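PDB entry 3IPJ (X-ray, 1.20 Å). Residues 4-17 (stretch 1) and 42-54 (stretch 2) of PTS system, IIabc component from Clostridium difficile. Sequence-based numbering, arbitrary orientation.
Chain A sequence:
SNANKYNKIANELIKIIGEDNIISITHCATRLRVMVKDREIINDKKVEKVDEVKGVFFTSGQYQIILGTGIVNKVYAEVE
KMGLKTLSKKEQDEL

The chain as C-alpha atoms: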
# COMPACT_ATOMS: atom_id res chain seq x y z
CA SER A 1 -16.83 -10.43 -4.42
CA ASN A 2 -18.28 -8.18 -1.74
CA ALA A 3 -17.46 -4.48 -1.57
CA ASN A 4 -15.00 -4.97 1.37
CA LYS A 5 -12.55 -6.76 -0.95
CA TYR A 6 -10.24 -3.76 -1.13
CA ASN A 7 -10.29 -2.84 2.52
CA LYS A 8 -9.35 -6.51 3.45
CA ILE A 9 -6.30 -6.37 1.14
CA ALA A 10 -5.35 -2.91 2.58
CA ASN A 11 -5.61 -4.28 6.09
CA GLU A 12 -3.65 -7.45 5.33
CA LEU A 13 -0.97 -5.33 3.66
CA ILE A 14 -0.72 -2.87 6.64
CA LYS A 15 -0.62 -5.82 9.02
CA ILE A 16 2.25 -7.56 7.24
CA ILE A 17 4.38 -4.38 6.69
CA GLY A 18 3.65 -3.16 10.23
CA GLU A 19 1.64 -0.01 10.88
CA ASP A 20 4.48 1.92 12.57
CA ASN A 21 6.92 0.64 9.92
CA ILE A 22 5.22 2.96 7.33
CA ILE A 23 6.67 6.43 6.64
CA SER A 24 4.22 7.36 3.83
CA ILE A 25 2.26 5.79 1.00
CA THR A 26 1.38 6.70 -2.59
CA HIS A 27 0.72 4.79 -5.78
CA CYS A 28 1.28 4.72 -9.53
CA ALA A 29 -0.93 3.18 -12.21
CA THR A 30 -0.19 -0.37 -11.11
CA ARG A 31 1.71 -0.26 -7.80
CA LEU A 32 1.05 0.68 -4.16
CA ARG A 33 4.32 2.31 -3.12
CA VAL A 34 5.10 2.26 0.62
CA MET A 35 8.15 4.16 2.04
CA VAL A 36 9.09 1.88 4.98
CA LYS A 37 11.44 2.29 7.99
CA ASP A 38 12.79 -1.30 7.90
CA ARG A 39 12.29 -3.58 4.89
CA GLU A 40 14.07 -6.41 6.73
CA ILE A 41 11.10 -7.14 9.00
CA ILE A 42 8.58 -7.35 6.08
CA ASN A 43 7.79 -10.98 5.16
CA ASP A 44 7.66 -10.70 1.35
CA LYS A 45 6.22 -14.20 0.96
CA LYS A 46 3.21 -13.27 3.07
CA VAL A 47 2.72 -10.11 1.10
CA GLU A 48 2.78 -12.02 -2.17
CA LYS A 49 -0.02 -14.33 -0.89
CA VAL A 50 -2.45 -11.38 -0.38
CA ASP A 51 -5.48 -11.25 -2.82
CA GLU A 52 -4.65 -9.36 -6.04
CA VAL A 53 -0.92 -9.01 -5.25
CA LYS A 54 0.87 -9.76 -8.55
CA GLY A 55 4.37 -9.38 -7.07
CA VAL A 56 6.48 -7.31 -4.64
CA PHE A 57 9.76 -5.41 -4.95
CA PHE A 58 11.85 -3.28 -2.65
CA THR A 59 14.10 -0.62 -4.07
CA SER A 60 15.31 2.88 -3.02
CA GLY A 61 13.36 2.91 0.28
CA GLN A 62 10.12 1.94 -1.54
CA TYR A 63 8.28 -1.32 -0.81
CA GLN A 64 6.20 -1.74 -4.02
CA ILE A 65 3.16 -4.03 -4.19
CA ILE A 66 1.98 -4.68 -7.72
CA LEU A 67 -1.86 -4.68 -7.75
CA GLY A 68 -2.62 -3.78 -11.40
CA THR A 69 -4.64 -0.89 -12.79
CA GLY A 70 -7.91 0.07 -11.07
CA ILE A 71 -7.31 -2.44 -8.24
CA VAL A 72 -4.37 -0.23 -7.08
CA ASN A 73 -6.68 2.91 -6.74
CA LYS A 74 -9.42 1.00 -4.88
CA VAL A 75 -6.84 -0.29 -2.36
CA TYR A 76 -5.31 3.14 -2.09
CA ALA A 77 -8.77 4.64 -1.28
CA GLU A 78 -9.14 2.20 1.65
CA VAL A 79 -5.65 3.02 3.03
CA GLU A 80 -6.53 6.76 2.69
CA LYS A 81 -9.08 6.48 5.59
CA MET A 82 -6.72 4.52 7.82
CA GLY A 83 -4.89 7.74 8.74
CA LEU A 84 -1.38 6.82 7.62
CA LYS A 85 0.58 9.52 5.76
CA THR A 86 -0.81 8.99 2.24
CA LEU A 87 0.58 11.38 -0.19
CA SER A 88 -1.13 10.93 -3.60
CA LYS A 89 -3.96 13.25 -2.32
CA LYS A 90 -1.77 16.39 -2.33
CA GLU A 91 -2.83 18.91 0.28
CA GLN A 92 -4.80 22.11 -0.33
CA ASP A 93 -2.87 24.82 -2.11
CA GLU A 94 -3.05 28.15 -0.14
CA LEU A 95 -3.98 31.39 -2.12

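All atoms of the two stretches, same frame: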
# COMPACT_ATOMS: atom_id res chain seq x y z
N ASN A 4 -16.11 -5.11 0.42
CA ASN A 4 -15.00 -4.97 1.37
C ASN A 4 -13.68 -5.61 0.85
O ASN A 4 -12.71 -5.67 1.56
CB ASN A 4 -15.36 -5.67 2.71
CG ASN A 4 -15.63 -7.14 2.52
OD1 ASN A 4 -15.81 -7.62 1.47
ND2 ASN A 4 -15.73 -7.83 3.64
N LYS A 5 -13.70 -6.09 -0.38
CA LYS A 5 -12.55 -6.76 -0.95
C LYS A 5 -11.30 -5.95 -0.79
O LYS A 5 -10.26 -6.49 -0.43
CB LYS A 5 -12.83 -7.04 -2.47
CG LYS A 5 -11.63 -7.64 -3.25
CD LYS A 5 -12.01 -7.80 -4.75
CE LYS A 5 -10.79 -8.03 -5.70
NZ LYS A 5 -10.34 -9.50 -5.64
N TYR A 6 -11.43 -4.64 -1.03
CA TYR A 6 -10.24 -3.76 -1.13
C TYR A 6 -9.72 -3.28 0.20
O TYR A 6 -8.51 -3.03 0.39
CB TYR A 6 -10.47 -2.58 -2.07
CG TYR A 6 -10.82 -3.12 -3.44
CD1 TYR A 6 -9.85 -3.74 -4.26
CD2 TYR A 6 -12.14 -3.08 -3.89
CE1 TYR A 6 -10.21 -4.25 -5.47
CE2 TYR A 6 -12.49 -3.61 -5.10
CZ TYR A 6 -11.53 -4.18 -5.88
OH TYR A 6 -11.94 -4.74 -7.05
N ASN A 7 -10.65 -3.16 1.14
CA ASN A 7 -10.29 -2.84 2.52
C ASN A 7 -9.64 -4.05 3.24
O ASN A 7 -8.72 -3.82 4.03
CB ASN A 7 -11.51 -2.30 3.23
CG ASN A 7 -11.19 -1.80 4.61
OD1 ASN A 7 -11.46 -2.51 5.57
ND2 ASN A 7 -10.61 -0.57 4.71
N LYS A 8 -10.03 -5.29 2.92
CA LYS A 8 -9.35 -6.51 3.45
C LYS A 8 -7.88 -6.60 2.97
O LYS A 8 -6.97 -6.79 3.75
CB LYS A 8 -10.07 -7.80 3.07
CG LYS A 8 -11.49 -7.83 3.54
CD LYS A 8 -12.25 -9.03 2.98
CE LYS A 8 -11.44 -10.29 3.08
NZ LYS A 8 -11.61 -10.95 4.44
N ILE A 9 -7.66 -6.48 1.66
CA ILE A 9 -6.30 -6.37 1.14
C ILE A 9 -5.51 -5.23 1.85
O ILE A 9 -4.41 -5.45 2.33
CB ILE A 9 -6.32 -6.14 -0.42
CG1 ILE A 9 -7.05 -7.33 -1.13
CG2 ILE A 9 -4.88 -5.85 -0.96
CD1 ILE A 9 -7.51 -7.08 -2.62
N ALA A 10 -6.06 -4.02 1.92
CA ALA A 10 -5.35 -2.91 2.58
C ALA A 10 -4.98 -3.33 3.97
O ALA A 10 -3.84 -3.11 4.41
CB ALA A 10 -6.23 -1.66 2.65
N ASN A 11 -5.92 -3.88 4.71
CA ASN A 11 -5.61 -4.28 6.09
C ASN A 11 -4.56 -5.37 6.20
O ASN A 11 -3.70 -5.32 7.11
CB ASN A 11 -6.87 -4.59 6.90
CG ASN A 11 -7.45 -3.32 7.50
OD1 ASN A 11 -8.39 -2.79 6.97
ND2 ASN A 11 -6.82 -2.79 8.58
N GLU A 12 -4.64 -6.36 5.31
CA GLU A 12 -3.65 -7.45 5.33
C GLU A 12 -2.30 -6.85 5.03
O GLU A 12 -1.31 -7.19 5.70
CB GLU A 12 -3.98 -8.55 4.36
CG GLU A 12 -5.14 -9.38 4.94
CD GLU A 12 -5.72 -10.54 4.04
OE1 GLU A 12 -4.93 -11.15 3.27
OE2 GLU A 12 -6.97 -10.88 4.17
N LEU A 13 -2.24 -5.96 4.03
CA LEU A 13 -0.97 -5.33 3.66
C LEU A 13 -0.39 -4.54 4.85
O LEU A 13 0.80 -4.75 5.19
CB LEU A 13 -1.14 -4.46 2.39
CG LEU A 13 -1.33 -5.31 1.14
CD1 LEU A 13 -1.56 -4.40 -0.11
CD2 LEU A 13 -0.23 -6.35 0.94
N ILE A 14 -1.20 -3.68 5.48
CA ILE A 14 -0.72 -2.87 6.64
C ILE A 14 -0.22 -3.83 7.74
O ILE A 14 0.85 -3.59 8.35
CB ILE A 14 -1.81 -1.93 7.28
CG1 ILE A 14 -2.53 -1.01 6.28
CG2 ILE A 14 -1.20 -1.06 8.34
CD1 ILE A 14 -1.69 -0.47 5.27
N LYS A 15 -0.99 -4.91 8.00
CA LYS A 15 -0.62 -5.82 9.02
C LYS A 15 0.74 -6.54 8.76
O LYS A 15 1.53 -6.75 9.67
CB LYS A 15 -1.67 -6.87 9.18
CG LYS A 15 -1.36 -7.78 10.37
CD LYS A 15 -2.46 -8.88 10.50
CE LYS A 15 -2.67 -9.58 9.13
NZ LYS A 15 -4.06 -10.04 8.75
N ILE A 16 1.00 -6.91 7.51
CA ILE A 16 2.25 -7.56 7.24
C ILE A 16 3.46 -6.59 7.24
O ILE A 16 4.56 -6.95 7.69
CB ILE A 16 2.13 -8.27 5.90
CG1 ILE A 16 1.00 -9.31 5.97
CG2 ILE A 16 3.42 -8.97 5.54
CD1 ILE A 16 0.53 -9.72 4.55
N ILE A 17 3.28 -5.38 6.74
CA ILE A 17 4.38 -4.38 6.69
C ILE A 17 4.62 -3.89 8.12
O ILE A 17 5.74 -3.75 8.57
CB ILE A 17 3.98 -3.23 5.75
CG1 ILE A 17 3.82 -3.76 4.31
CG2 ILE A 17 4.90 -1.99 5.87
CD1 ILE A 17 3.08 -2.79 3.35
N ILE A 42 9.77 -7.14 6.91
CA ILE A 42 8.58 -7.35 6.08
C ILE A 42 8.74 -8.75 5.41
O ILE A 42 9.72 -8.99 4.68
CB ILE A 42 8.42 -6.24 4.97
CG1 ILE A 42 8.32 -4.83 5.57
CG2 ILE A 42 7.15 -6.49 4.11
CD1 ILE A 42 8.18 -3.77 4.47
N ASN A 43 7.77 -9.64 5.66
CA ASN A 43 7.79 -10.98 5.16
C ASN A 43 7.23 -10.96 3.71
O ASN A 43 5.99 -10.97 3.51
CB ASN A 43 6.92 -11.86 6.07
CG ASN A 43 6.93 -13.33 5.66
OD1 ASN A 43 7.38 -13.68 4.56
ND2 ASN A 43 6.44 -14.20 6.55
N ASP A 44 8.11 -10.90 2.72
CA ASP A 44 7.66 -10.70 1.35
C ASP A 44 6.71 -11.81 0.95
O ASP A 44 5.76 -11.58 0.21
CB ASP A 44 8.82 -10.69 0.33
CG ASP A 44 9.83 -9.54 0.53
OD1 ASP A 44 9.64 -8.64 1.41
OD2 ASP A 44 10.86 -9.53 -0.24
N LYS A 45 7.01 -13.03 1.39
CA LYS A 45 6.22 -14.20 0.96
C LYS A 45 4.77 -14.08 1.41
O LYS A 45 3.87 -14.56 0.72
CB LYS A 45 6.81 -15.51 1.50
CG LYS A 45 8.23 -15.76 1.02
CD LYS A 45 8.50 -15.44 -0.51
CE LYS A 45 7.94 -16.58 -1.39
NZ LYS A 45 8.32 -16.39 -2.81
N LYS A 46 4.56 -13.48 2.58
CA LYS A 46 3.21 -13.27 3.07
C LYS A 46 2.54 -12.16 2.30
O LYS A 46 1.32 -12.22 2.06
CB LYS A 46 3.18 -12.90 4.56
CG LYS A 46 2.86 -13.99 5.49
CD LYS A 46 3.42 -13.59 6.84
CE LYS A 46 3.10 -14.61 7.97
NZ LYS A 46 3.49 -14.15 9.37
N VAL A 47 3.30 -11.12 1.95
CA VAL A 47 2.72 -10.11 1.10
C VAL A 47 2.26 -10.66 -0.24
O VAL A 47 1.18 -10.35 -0.69
CB VAL A 47 3.66 -8.91 0.87
CG1 VAL A 47 2.92 -7.90 -0.01
CG2 VAL A 47 4.06 -8.26 2.25
N GLU A 48 3.06 -11.51 -0.85
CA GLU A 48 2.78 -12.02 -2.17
C GLU A 48 1.52 -12.86 -2.19
O GLU A 48 0.87 -12.99 -3.22
CB GLU A 48 3.91 -12.95 -2.54
CG GLU A 48 5.18 -12.26 -2.93
CD GLU A 48 6.24 -13.27 -3.42
OE1 GLU A 48 6.18 -14.47 -2.96
OE2 GLU A 48 7.12 -12.90 -4.29
N LYS A 49 1.17 -13.46 -1.04
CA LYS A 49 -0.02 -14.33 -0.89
C LYS A 49 -1.33 -13.54 -0.73
O LYS A 49 -2.41 -14.16 -0.80
CB LYS A 49 0.15 -15.27 0.31
CG LYS A 49 1.17 -16.37 0.00
CD LYS A 49 1.63 -17.07 1.24
CE LYS A 49 2.42 -18.26 0.82
NZ LYS A 49 1.59 -19.49 0.86
N VAL A 50 -1.25 -12.20 -0.50
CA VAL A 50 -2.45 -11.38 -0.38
C VAL A 50 -3.24 -11.32 -1.74
O VAL A 50 -2.62 -11.26 -2.82
CB VAL A 50 -2.07 -10.00 0.14
CG1 VAL A 50 -3.31 -9.09 0.25
CG2 VAL A 50 -1.33 -10.17 1.53
N ASP A 51 -4.58 -11.41 -1.66
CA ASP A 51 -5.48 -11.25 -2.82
C ASP A 51 -5.05 -10.06 -3.71
O ASP A 51 -4.77 -8.94 -3.20
CB ASP A 51 -6.92 -11.08 -2.29
CG ASP A 51 -7.99 -11.13 -3.36
OD1 ASP A 51 -7.78 -11.84 -4.36
OD2 ASP A 51 -9.07 -10.46 -3.18
N GLU A 52 -4.96 -10.34 -5.02
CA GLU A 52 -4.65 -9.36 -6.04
C GLU A 52 -3.19 -8.97 -6.11
O GLU A 52 -2.82 -8.21 -7.03
CB GLU A 52 -5.52 -8.07 -5.88
CG GLU A 52 -7.02 -8.24 -6.17
CD GLU A 52 -7.29 -9.12 -7.41
OE1 GLU A 52 -6.64 -8.97 -8.47
OE2 GLU A 52 -8.18 -10.01 -7.32
N VAL A 53 -2.36 -9.43 -5.18
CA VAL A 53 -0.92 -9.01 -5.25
C VAL A 53 -0.22 -9.80 -6.35
O VAL A 53 -0.12 -11.02 -6.28
CB VAL A 53 -0.16 -9.16 -3.94
CG1 VAL A 53 1.33 -8.79 -4.19
CG2 VAL A 53 -0.80 -8.30 -2.81
N LYS A 54 0.27 -9.11 -7.38
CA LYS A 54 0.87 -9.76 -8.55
C LYS A 54 2.36 -10.06 -8.28
O LYS A 54 2.93 -11.08 -8.82
CB LYS A 54 0.73 -8.87 -9.77
CG LYS A 54 -0.70 -8.66 -10.20
CD LYS A 54 -0.68 -7.82 -11.47
CE LYS A 54 -2.08 -7.29 -11.85
NZ LYS A 54 -3.21 -8.36 -11.83
O HOH W 1 -9.84 -9.55 -0.49
O HOH W 2 -5.83 -11.51 0.93
O HOH W 3 6.00 -9.23 7.90

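The contact divides its work by position: an apolar seam runs along one side of helix 5-17, a charged cluster closes one end, and three waters bridge polar groups of the two stretches, both backbone and carboxylate. Helix 44-48 runs antiparallel to the long helix, at 179°, with the axes 9.8 Å apart at closest approach. Together the two stretches bury 632 Å².

The seam is built from branched aliphatic side chains. Ile-16 gives up the most area; its CA-to-CB bond points toward stretch 2, and with chi1 m and chi2 t its CG2 reaches Val-47 CG2 at 3.4 Å while its CD1 reaches Val-50 CG2 at 3.6 Å. Leu-13 starts sideways, but its end swings nearer, so that CD2 lies 3.6 Å from Val-47 CG1 and 4.0 Å from Val-50 CG2. Ile-9 likewise starts sideways; its end, CD1, comes within 3.4 Å of Asp-51 O, and its CG2 lies 3.8 Å from Val-50 CG1. Val-50 is thus touched by three successive residues of the seam; its CA-to-CB bond points toward stretch 1, and its short, beta-branched side chain offers methyls to all of them. Farther along, Ile-17 CG2 meets Ile-42 CD1 at 4.0 Å. None of these side chains has a polar group to satisfy, which suits them to the interior of the contact.

Polar direct bonding is concentrated at Lys-5. Its side chain leaves sideways, extends through three t torsions and turns at chi4 (p), bringing NZ to Asp-51 OD2 at 2.9 Å and Glu-52 OE2 at 2.8 Å. Both are hydrogen bonds within salt bridges, so one ammonium serves two carboxylates. The long aliphatic stem lets a residue near the start of the helix reach this pair. A type II turn from Val-50 to Val-53, closed by Val-53 N donating to Val-50 O at 3.0 Å, carries both acids, and Glu-52 takes the positive phi of 77° there.

Three waters complete the accounting. Water 1 donates to Lys-5 O at 3.1 Å and to Asp-51 OD2 at 2.9 Å, giving that carboxylate oxygen a second donor. Water 2 donates to Glu-12 OE1 at 2.5 Å and accepts from Asp-51 N at 2.9 Å; Glu-12, whose CA-to-CB bond points toward stretch 2, therefore reaches the turn's backbone through solvent. Water 3 donates to Ile-16 O at 2.7 Å and accepts from Asn-43 N at 2.9 Å, joining the last turn of one helix to the residue just before the other.

Asn-43 also prepares the short helix. As its N-cap, it turns OD1 back to accept weak bonds from Lys-45 N at 3.3 Å and Lys-46 N at 3.5 Å, while its own O accepts from Val-47 N at 3.1 Å. On the side facing away, Lys-45 NZ pairs with Glu-48 OE1 at 2.9 Å in a salt bridge that takes no part in the contact. The rule is economical: hydrocarbon fills the seam, charge fastens one end, and water bridges backbone and carboxylate groups across the gap.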